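Local structure of putative iron binding protein (Bordetella pertussis Tohama I, 1Y9U) at residues V8-T13 and K17-L22; S98-S103 and K256-L261; D179-R184 and R214-A219. The protein binds ferric iron through tyrosine side chains and probably serves as a periplasmic iron-binding protein of the bacterial solute-binding protein 1 family. One frame throughout, in Å; residues are numbered along the deposited sequence.

Contact 1 (V8-T13 and K17-L22); sequences VSLYTT and KLIQPL
With chi1 at 57°, Ile19 sets CG1 between its backbone N and carbonyl carbon, and chi2 at 180° then extends the chain so that CD1 is carried out toward Leu10 and Thr12. Leu10 answers with CG anti to the backbone N (chi1 175°), which points CG across the gap, and chi2 leaves CD2 as the branch that touches: Leu10 CD2 and Ile19 CD1 meet tip to tip at 3.7 Å. Thr12, two residues further along the same face of the strand, also approaches end on, its CG2 lying 4.1 Å from Ile19 CD1. One methyl therefore serves both strand residues, and the link is thin: it buries 85 Å² in all, and the nearest CA atoms, those of Thr12 and Ile19, are still 9.7 Å apart. Thr12 OG1 accepts a hydrogen bond from Arg14 N. Met60 of strand 58-62 packs on both Leu10 and Thr12, while Tyr270 of helix 264-273 touches Ile19, and all three residues are buried. Ile19 occupies the N-cap position of helix 20-30, and its methyl packs the start of that helix against the end of strand 7-12, within the first beta-alpha-beta unit of a periplasmic-binding-protein fold.

Contact 2 (S98-S103 and K256-L261); sequences SWYALS and KLLEYL
Tyr100 and Leu102, at alternate strand positions with their CB atoms on the helix side, meet Leu258 and Leu261 through apolar contacts alone. Tyr100 and Leu258 cross at about a right angle, with Leu258 CD2 reaching Tyr100 CD1 obliquely at 4.0 Å. Leu102 supplies both of its methyls: Leu102 CD2 rests 4.0 Å from Leu261 CB, and Leu102 CD1 is 4.1 Å from Leu261 CD1. Leu102 CD2 also lies 4.4 Å from Leu258 CD1, which places Leu102 against two residues about one helical turn apart. Chi1 of -176° in Leu258 puts CG anti to the backbone N and extends the side chain toward the strand. The segment axes pass 10.1 Å apart at 46°, consistent with a helix lying across a sheet with a layer of side chains between.

Polar groups are served from outside this layer. Tyr100 OH is hydrogen-bonded to Asp85, and Gln267 NE2 bonds to the carbonyl oxygens of both Leu102 and Leu261. Leu102 and Ser103 pair with Ser240 in a classic beta bulge. The chemistry thus implies a hydrophobic seam of 185 Å², made by van der Waals packing, with hydrogen bonds at its margin, of which those of Gln267 bridge strand and helix.

Contact 3 (D179-R184 and R214-A219); sequences DRDVAR and RKWGDA
Trp216 lays one face of its indole against Arg184, and the two side chains run side by side in the same direction. Arg184 CB sits 3.5 Å from the centroid of the six-membered ring and only 6° off its normal, the geometry of a CH-pi contact. Further out, Arg184 CG comes to 3.5 Å from Trp216 CZ2, following the ring because CG stands anti to the backbone N. The chain bends at chi3, and the guanidinium ends up turned 70° from the indole plane, so the group does not stack on it. Arg184 NH1 is 3.2 Å from Asp181 OD1, which lies above one guanidinium face, making this an ion pair without a directed N-H; Asp181 OD2 is hydrogen-bonded to Gly178 N.

At the edge of the indole, in its plane, Arg180 CB lies 4.0 Å from Trp216 CZ3, while Arg180 O approaches Trp216 CE3 obliquely at 3.4 Å. Ala183 CB packs 4.0 Å from Trp216 CB, where the side chain leaves its helix. The helices cross at 70°, their segment axes 8.8 Å apart. Arg180 also touches Tyr200, which binds Fe(3+) in a structure of this protein, though no iron is bound here. The contact is chiefly the aliphatic part of Arg184 on the indole face, with Arg180 and Ala183 at its margins and Asp181 OD1 as one partner of the arginine's charge, and it joins helix 212-218 to a helix bordering the iron site.

How the contacts relate
Contacts 1 and 2 are neighbours, with centres about 12 Å apart, and share one sheet. They touch: Leu22 CD1 packs on Leu261 CD2 at 3.6 Å, and Leu22 O probably accepts a weak hydrogen bond from Tyr260 OH, joining helices 20-30 and 251-261. Contact 3 lies across the chain's centre from contact 2, about 32 Å between centres, its centre about 29 Å from that of contact 1. Contact 1 comes first in sequence, and contact 3 falls within the 152 residues separating the segments of contact 2. Strand 100-112 connects both regions, packing through Tyr110 on Ala183, consistent with two lobes sharing crossing strands. Contact 3 adjoins the iron-binding tyrosines; contacts 1 and 2 lie away from them.

Contact 1 (V8-T13 and K17-L22)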
loop_
_atom_site.group_PDB
_atom_site.type_symbol
_atom_site.label_atom_id
_atom_site.label_comp_id
_atom_site.label_asym_id
_atom_site.label_seq_id
_atom_site.Cartn_x
_atom_site.Cartn_y
_atom_site.Cartn_z
ATOM N N VAL A 8 -11.851 13.519 19.657
ATOM C CA VAL A 8 -11.791 13.276 18.220
ATOM C C VAL A 8 -12.003 11.780 18.011
ATOM O O VAL A 8 -11.442 10.954 18.736
ATOM C CB VAL A 8 -10.432 13.755 17.624
ATOM C CG1 VAL A 8 -9.252 12.924 18.126
ATOM C CG2 VAL A 8 -10.474 13.800 16.114
ATOM N N SER A 9 -12.804 11.451 17.006
ATOM C CA SER A 9 -13.121 10.062 16.709
ATOM C C SER A 9 -12.478 9.600 15.395
ATOM O O SER A 9 -12.745 10.136 14.337
ATOM C CB SER A 9 -14.636 9.847 16.666
ATOM O OG SER A 9 -15.197 10.080 17.947
ATOM N N LEU A 10 -11.638 8.580 15.503
ATOM C CA LEU A 10 -10.969 7.982 14.341
ATOM C C LEU A 10 -11.666 6.696 13.961
ATOM O O LEU A 10 -11.628 5.741 14.718
ATOM C CB LEU A 10 -9.515 7.692 14.684
ATOM C CG LEU A 10 -8.699 6.958 13.598
ATOM C CD1 LEU A 10 -8.542 7.803 12.344
ATOM C CD2 LEU A 10 -7.347 6.549 14.158
ATOM N N TYR A 11 -12.299 6.682 12.799
ATOM C CA TYR A 11 -12.851 5.448 12.241
ATOM C C TYR A 11 -11.781 4.857 11.333
ATOM O O TYR A 11 -11.377 5.503 10.373
ATOM C CB TYR A 11 -14.100 5.722 11.402
ATOM C CG TYR A 11 -15.399 5.966 12.162
ATOM C CD1 TYR A 11 -15.428 6.638 13.383
ATOM C CD2 TYR A 11 -16.605 5.543 11.627
ATOM C CE1 TYR A 11 -16.624 6.862 14.041
ATOM C CE2 TYR A 11 -17.796 5.770 12.284
ATOM C CZ TYR A 11 -17.793 6.419 13.482
ATOM O OH TYR A 11 -18.988 6.646 14.122
ATOM N N THR A 12 -11.361 3.626 11.618
ATOM C CA THR A 12 -10.222 3.013 10.935
ATOM C C THR A 12 -10.470 1.570 10.563
ATOM O O THR A 12 -10.975 0.804 11.368
ATOM C CB THR A 12 -8.968 3.102 11.805
ATOM O OG1 THR A 12 -7.897 2.361 11.184
ATOM C CG2 THR A 12 -9.193 2.496 13.212
ATOM N N THR A 13 -10.077 1.201 9.346
ATOM C CA THR A 13 -10.114 -0.194 8.921
ATOM C C THR A 13 -8.781 -0.879 9.199
ATOM O O THR A 13 -8.623 -2.082 8.932
ATOM C CB THR A 13 -10.462 -0.316 7.432
ATOM O OG1 THR A 13 -9.361 0.159 6.634
ATOM C CG2 THR A 13 -11.682 0.548 7.030
ATOM N N LYS A 17 -4.156 -1.844 16.878
ATOM C CA LYS A 17 -2.844 -2.072 17.480
ATOM C C LYS A 17 -1.668 -1.545 16.643
ATOM O O LYS A 17 -0.614 -1.259 17.191
ATOM C CB LYS A 17 -2.647 -3.542 17.856
ATOM C CG LYS A 17 -3.456 -3.995 19.090
ATOM C CD LYS A 17 -3.481 -2.980 20.267
ATOM C CE LYS A 17 -4.778 -2.161 20.270
ATOM N NZ LYS A 17 -4.843 -1.151 21.355
ATOM N N LEU A 18 -1.863 -1.370 15.339
ATOM C CA LEU A 18 -0.886 -0.682 14.482
ATOM C C LEU A 18 -0.718 0.797 14.848
ATOM O O LEU A 18 0.302 1.417 14.525
ATOM C CB LEU A 18 -1.322 -0.756 13.009
ATOM C CG LEU A 18 -1.374 -2.140 12.351
ATOM C CD1 LEU A 18 -2.014 -2.016 10.980
ATOM C CD2 LEU A 18 0.015 -2.781 12.257
ATOM N N ILE A 19 -1.720 1.364 15.506
ATOM C CA ILE A 19 -1.763 2.805 15.732
ATOM C C ILE A 19 -1.985 3.233 17.182
ATOM O O ILE A 19 -1.891 4.407 17.465
ATOM C CB ILE A 19 -2.848 3.449 14.849
ATOM C CG1 ILE A 19 -4.220 2.816 15.115
ATOM C CG2 ILE A 19 -2.444 3.339 13.375
ATOM C CD1 ILE A 19 -5.342 3.392 14.278
ATOM N N GLN A 20 -2.277 2.324 18.112
ATOM C CA GLN A 20 -2.682 2.794 19.443
ATOM C C GLN A 20 -1.582 3.567 20.167
ATOM O O GLN A 20 -1.863 4.597 20.755
ATOM C CB GLN A 20 -3.248 1.661 20.318
ATOM C CG GLN A 20 -4.102 2.165 21.516
ATOM C CD GLN A 20 -5.297 3.013 21.094
ATOM O OE1 GLN A 20 -6.088 2.595 20.252
ATOM N NE2 GLN A 20 -5.411 4.217 21.656
ATOM N N PRO A 21 -0.340 3.093 20.157
ATOM C CA PRO A 21 0.730 3.857 20.799
ATOM C C PRO A 21 0.853 5.295 20.278
ATOM O O PRO A 21 0.948 6.215 21.087
ATOM C CB PRO A 21 1.974 3.021 20.507
ATOM C CG PRO A 21 1.432 1.614 20.407
ATOM C CD PRO A 21 0.149 1.788 19.652
ATOM N N LEU A 22 0.808 5.506 18.970
ATOM C CA LEU A 22 0.930 6.866 18.459
ATOM C C LEU A 22 -0.333 7.703 18.751
ATOM O O LEU A 22 -0.231 8.895 18.983
ATOM C CB LEU A 22 1.347 6.878 16.979
ATOM C CG LEU A 22 0.387 6.350 15.917
ATOM C CD1 LEU A 22 -0.603 7.385 15.464
ATOM C CD2 LEU A 22 1.189 5.856 14.707
#

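Contact 2 (S98-S103 and K256-L261)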
loop_
_atom_site.group_PDB
_atom_site.type_symbol
_atom_site.label_atom_id
_atom_site.label_comp_id
_atom_site.label_asym_id
_atom_site.label_seq_id
_atom_site.Cartn_x
_atom_site.Cartn_y
_atom_site.Cartn_z
ATOM N N SER A 98 -8.729 16.632 -0.129
ATOM C CA SER A 98 -9.784 15.636 -0.052
ATOM C C SER A 98 -9.381 14.270 0.591
ATOM O O SER A 98 -10.198 13.608 1.218
ATOM C CB SER A 98 -10.375 15.414 -1.453
ATOM O OG SER A 98 -9.354 15.079 -2.392
ATOM N N TRP A 99 -8.143 13.842 0.384
ATOM C CA TRP A 99 -7.575 12.633 1.003
ATOM C C TRP A 99 -6.062 12.779 0.972
ATOM O O TRP A 99 -5.523 13.532 0.175
ATOM C CB TRP A 99 -7.983 11.336 0.268
ATOM C CG TRP A 99 -7.649 11.328 -1.174
ATOM C CD1 TRP A 99 -8.461 11.697 -2.209
ATOM C CD2 TRP A 99 -6.417 10.922 -1.767
ATOM N NE1 TRP A 99 -7.792 11.591 -3.398
ATOM C CE2 TRP A 99 -6.538 11.099 -3.161
ATOM C CE3 TRP A 99 -5.201 10.439 -1.264
ATOM C CZ2 TRP A 99 -5.500 10.812 -4.046
ATOM C CZ3 TRP A 99 -4.172 10.170 -2.142
ATOM C CH2 TRP A 99 -4.323 10.365 -3.518
ATOM N N TYR A 100 -5.393 12.054 1.851
ATOM C CA TYR A 100 -3.954 12.138 1.989
ATOM C C TYR A 100 -3.339 10.766 2.267
ATOM O O TYR A 100 -3.826 10.058 3.137
ATOM C CB TYR A 100 -3.624 13.029 3.178
ATOM C CG TYR A 100 -3.915 14.479 2.974
ATOM C CD1 TYR A 100 -5.139 15.014 3.333
ATOM C CD2 TYR A 100 -2.946 15.320 2.449
ATOM C CE1 TYR A 100 -5.391 16.388 3.137
ATOM C CE2 TYR A 100 -3.185 16.665 2.261
ATOM C CZ TYR A 100 -4.381 17.183 2.603
ATOM O OH TYR A 100 -4.568 18.535 2.434
ATOM N N ALA A 101 -2.273 10.406 1.550
ATOM C CA ALA A 101 -1.486 9.219 1.902
ATOM C C ALA A 101 -0.770 9.422 3.224
ATOM O O ALA A 101 -0.303 10.510 3.529
ATOM C CB ALA A 101 -0.468 8.890 0.816
ATOM N N LEU A 102 -0.698 8.343 3.996
ATOM C CA LEU A 102 0.048 8.269 5.250
ATOM C C LEU A 102 1.209 7.289 5.219
ATOM O O LEU A 102 2.166 7.468 5.980
ATOM C CB LEU A 102 -0.892 7.907 6.399
ATOM C CG LEU A 102 -2.024 8.899 6.686
ATOM C CD1 LEU A 102 -2.887 8.358 7.818
ATOM C CD2 LEU A 102 -1.507 10.283 7.058
ATOM N N SER A 103 1.158 6.276 4.344
ATOM C CA SER A 103 2.290 5.383 4.168
ATOM C C SER A 103 2.218 4.777 2.786
ATOM O O SER A 103 1.171 4.805 2.148
ATOM C CB SER A 103 2.286 4.276 5.210
ATOM O OG SER A 103 1.191 3.405 4.996
ATOM N N LYS A 256 -6.197 18.546 13.392
ATOM C CA LYS A 256 -5.036 18.400 14.264
ATOM C C LYS A 256 -4.525 16.966 14.259
ATOM O O LYS A 256 -3.330 16.721 14.190
ATOM C CB LYS A 256 -5.363 18.833 15.697
ATOM C CG LYS A 256 -5.534 20.327 15.880
ATOM C CD LYS A 256 -5.754 20.684 17.336
ATOM C CE LYS A 256 -5.560 22.188 17.565
ATOM N NZ LYS A 256 -6.296 22.706 18.745
ATOM N N LEU A 257 -5.437 16.008 14.334
ATOM C CA LEU A 257 -5.048 14.599 14.309
ATOM C C LEU A 257 -4.426 14.214 12.972
ATOM O O LEU A 257 -3.393 13.564 12.940
ATOM C CB LEU A 257 -6.230 13.693 14.631
ATOM C CG LEU A 257 -5.967 12.186 14.576
ATOM C CD1 LEU A 257 -4.882 11.808 15.568
ATOM C CD2 LEU A 257 -7.262 11.454 14.873
ATOM N N LEU A 258 -5.018 14.649 11.871
ATOM C CA LEU A 258 -4.484 14.276 10.574
ATOM C C LEU A 258 -3.103 14.910 10.363
ATOM O O LEU A 258 -2.188 14.280 9.849
ATOM C CB LEU A 258 -5.487 14.647 9.492
ATOM C CG LEU A 258 -5.217 14.271 8.047
ATOM C CD1 LEU A 258 -5.053 12.789 7.939
ATOM C CD2 LEU A 258 -6.366 14.757 7.181
ATOM N N GLU A 259 -2.934 16.155 10.801
ATOM C CA GLU A 259 -1.632 16.803 10.729
ATOM C C GLU A 259 -0.616 16.082 11.621
ATOM O O GLU A 259 0.550 15.941 11.262
ATOM C CB GLU A 259 -1.745 18.301 11.101
ATOM C CG GLU A 259 -2.491 19.092 10.044
ATOM C CD GLU A 259 -2.765 20.540 10.396
ATOM O OE1 GLU A 259 -2.736 20.860 11.607
ATOM O OE2 GLU A 259 -2.997 21.334 9.463
ATOM N N TYR A 260 -1.043 15.613 12.787
ATOM C CA TYR A 260 -0.171 14.834 13.663
ATOM C C TYR A 260 0.298 13.546 12.962
ATOM O O TYR A 260 1.448 13.145 13.077
ATOM C CB TYR A 260 -0.894 14.483 14.975
ATOM C CG TYR A 260 -0.193 13.424 15.774
ATOM C CD1 TYR A 260 0.961 13.703 16.469
ATOM C CD2 TYR A 260 -0.658 12.119 15.783
ATOM C CE1 TYR A 260 1.612 12.737 17.191
ATOM C CE2 TYR A 260 -0.024 11.143 16.498
ATOM C CZ TYR A 260 1.121 11.443 17.203
ATOM O OH TYR A 260 1.772 10.469 17.933
ATOM N N LEU A 261 -0.607 12.925 12.225
ATOM C CA LEU A 261 -0.308 11.645 11.577
ATOM C C LEU A 261 0.774 11.739 10.503
ATOM O O LEU A 261 1.404 10.724 10.189
ATOM C CB LEU A 261 -1.577 10.996 11.000
ATOM C CG LEU A 261 -2.569 10.457 12.043
ATOM C CD1 LEU A 261 -3.883 10.087 11.400
ATOM C CD2 LEU A 261 -2.015 9.286 12.812
#

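Contact 3 (D179-R184 and R214-A219)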
loop_
_atom_site.group_PDB
_atom_site.type_symbol
_atom_site.label_atom_id
_atom_site.label_comp_id
_atom_site.label_asym_id
_atom_site.label_seq_id
_atom_site.Cartn_x
_atom_site.Cartn_y
_atom_site.Cartn_z
ATOM N N ASP A 179 1.225 -13.332 -0.573
ATOM C CA ASP A 179 2.500 -12.736 -0.928
ATOM C C ASP A 179 3.675 -13.462 -0.267
ATOM O O ASP A 179 4.722 -13.661 -0.896
ATOM C CB ASP A 179 2.541 -11.241 -0.590
ATOM C CG ASP A 179 2.031 -10.364 -1.691
ATOM O OD1 ASP A 179 1.371 -10.847 -2.669
ATOM O OD2 ASP A 179 2.206 -9.120 -1.641
ATOM N N ARG A 180 3.528 -13.848 0.992
ATOM C CA ARG A 180 4.596 -14.552 1.678
ATOM C C ARG A 180 4.889 -15.916 1.052
ATOM O O ARG A 180 6.012 -16.389 1.116
ATOM C CB ARG A 180 4.344 -14.660 3.179
ATOM C CG ARG A 180 4.494 -13.318 3.863
ATOM C CD ARG A 180 4.101 -13.337 5.277
ATOM N NE ARG A 180 2.705 -12.986 5.307
ATOM C CZ ARG A 180 2.149 -12.176 6.171
ATOM N NH1 ARG A 180 2.849 -11.642 7.179
ATOM N NH2 ARG A 180 0.857 -11.959 6.061
ATOM N N ASP A 181 3.881 -16.521 0.424
ATOM C CA ASP A 181 4.100 -17.789 -0.294
ATOM C C ASP A 181 5.125 -17.666 -1.417
ATOM O O ASP A 181 5.744 -18.653 -1.816
ATOM C CB ASP A 181 2.798 -18.341 -0.860
ATOM C CG ASP A 181 1.846 -18.820 0.206
ATOM O OD1 ASP A 181 2.291 -19.300 1.295
ATOM O OD2 ASP A 181 0.625 -18.788 -0.012
ATOM N N VAL A 182 5.286 -16.479 -1.959
ATOM C CA VAL A 182 6.340 -16.246 -2.943
ATOM C C VAL A 182 7.695 -16.544 -2.326
ATOM O O VAL A 182 8.530 -17.206 -2.940
ATOM C CB VAL A 182 6.281 -14.818 -3.513
ATOM C CG1 VAL A 182 7.472 -14.529 -4.407
ATOM C CG2 VAL A 182 4.963 -14.582 -4.248
ATOM N N ALA A 183 7.938 -16.027 -1.116
ATOM C CA ALA A 183 9.203 -16.287 -0.424
ATOM C C ALA A 183 9.367 -17.771 -0.067
ATOM O O ALA A 183 10.431 -18.370 -0.263
ATOM C CB ALA A 183 9.296 -15.422 0.823
ATOM N N ARG A 184 8.290 -18.376 0.417
ATOM C CA ARG A 184 8.276 -19.812 0.703
ATOM C C ARG A 184 8.719 -20.614 -0.522
ATOM O O ARG A 184 9.547 -21.528 -0.421
ATOM C CB ARG A 184 6.878 -20.252 1.105
ATOM C CG ARG A 184 6.751 -21.733 1.389
ATOM C CD ARG A 184 5.335 -22.186 1.450
ATOM N NE ARG A 184 4.704 -22.085 0.142
ATOM C CZ ARG A 184 3.417 -22.241 -0.094
ATOM N NH1 ARG A 184 2.567 -22.506 0.899
ATOM N NH2 ARG A 184 2.983 -22.136 -1.344
ATOM N N ARG A 214 11.252 -16.353 9.462
ATOM C CA ARG A 214 12.626 -15.907 9.290
ATOM C C ARG A 214 13.354 -16.773 8.261
ATOM O O ARG A 214 14.224 -16.270 7.544
ATOM C CB ARG A 214 13.361 -15.859 10.630
ATOM C CG ARG A 214 14.786 -15.389 10.565
ATOM C CD ARG A 214 14.981 -14.040 9.887
ATOM N NE ARG A 214 16.369 -13.611 9.984
ATOM C CZ ARG A 214 16.895 -12.921 10.975
ATOM N NH1 ARG A 214 16.159 -12.504 11.988
ATOM N NH2 ARG A 214 18.190 -12.644 10.930
ATOM N N LYS A 215 13.037 -18.059 8.185
ATOM C CA LYS A 215 13.648 -18.913 7.175
ATOM C C LYS A 215 13.288 -18.432 5.769
ATOM O O LYS A 215 14.133 -18.372 4.876
ATOM C CB LYS A 215 13.219 -20.367 7.403
ATOM C CG LYS A 215 13.947 -21.376 6.590
ATOM C CD LYS A 215 13.513 -22.772 7.005
ATOM C CE LYS A 215 14.375 -23.842 6.413
ATOM N NZ LYS A 215 14.019 -25.160 7.032
ATOM N N TRP A 216 12.028 -18.068 5.586
ATOM C CA TRP A 216 11.577 -17.557 4.289
ATOM C C TRP A 216 12.250 -16.203 4.005
ATOM O O TRP A 216 12.679 -15.930 2.892
ATOM C CB TRP A 216 10.063 -17.391 4.255
ATOM C CG TRP A 216 9.272 -18.651 4.433
ATOM C CD1 TRP A 216 9.748 -19.907 4.720
ATOM C CD2 TRP A 216 7.852 -18.766 4.364
ATOM N NE1 TRP A 216 8.703 -20.790 4.824
ATOM C CE2 TRP A 216 7.528 -20.121 4.636
ATOM C CE3 TRP A 216 6.810 -17.856 4.126
ATOM C CZ2 TRP A 216 6.222 -20.589 4.645
ATOM C CZ3 TRP A 216 5.516 -18.315 4.125
ATOM C CH2 TRP A 216 5.234 -19.694 4.376
ATOM N N GLY A 217 12.328 -15.342 5.015
ATOM C CA GLY A 217 12.944 -14.037 4.821
ATOM C C GLY A 217 14.423 -14.153 4.469
ATOM O O GLY A 217 14.937 -13.441 3.607
ATOM N N ASP A 218 15.125 -15.083 5.122
ATOM C CA ASP A 218 16.551 -15.246 4.878
ATOM C C ASP A 218 16.820 -15.756 3.456
ATOM O O ASP A 218 17.929 -15.565 2.937
ATOM C CB ASP A 218 17.184 -16.220 5.867
ATOM C CG ASP A 218 17.511 -15.614 7.193
ATOM O OD1 ASP A 218 17.241 -14.420 7.465
ATOM O OD2 ASP A 218 18.077 -16.319 8.068
ATOM N N ALA A 219 15.834 -16.399 2.829
ATOM C CA ALA A 219 16.026 -17.008 1.522
ATOM C C ALA A 219 16.030 -16.007 0.369
ATOM O O ALA A 219 16.429 -16.374 -0.741
ATOM C CB ALA A 219 14.938 -18.014 1.277
#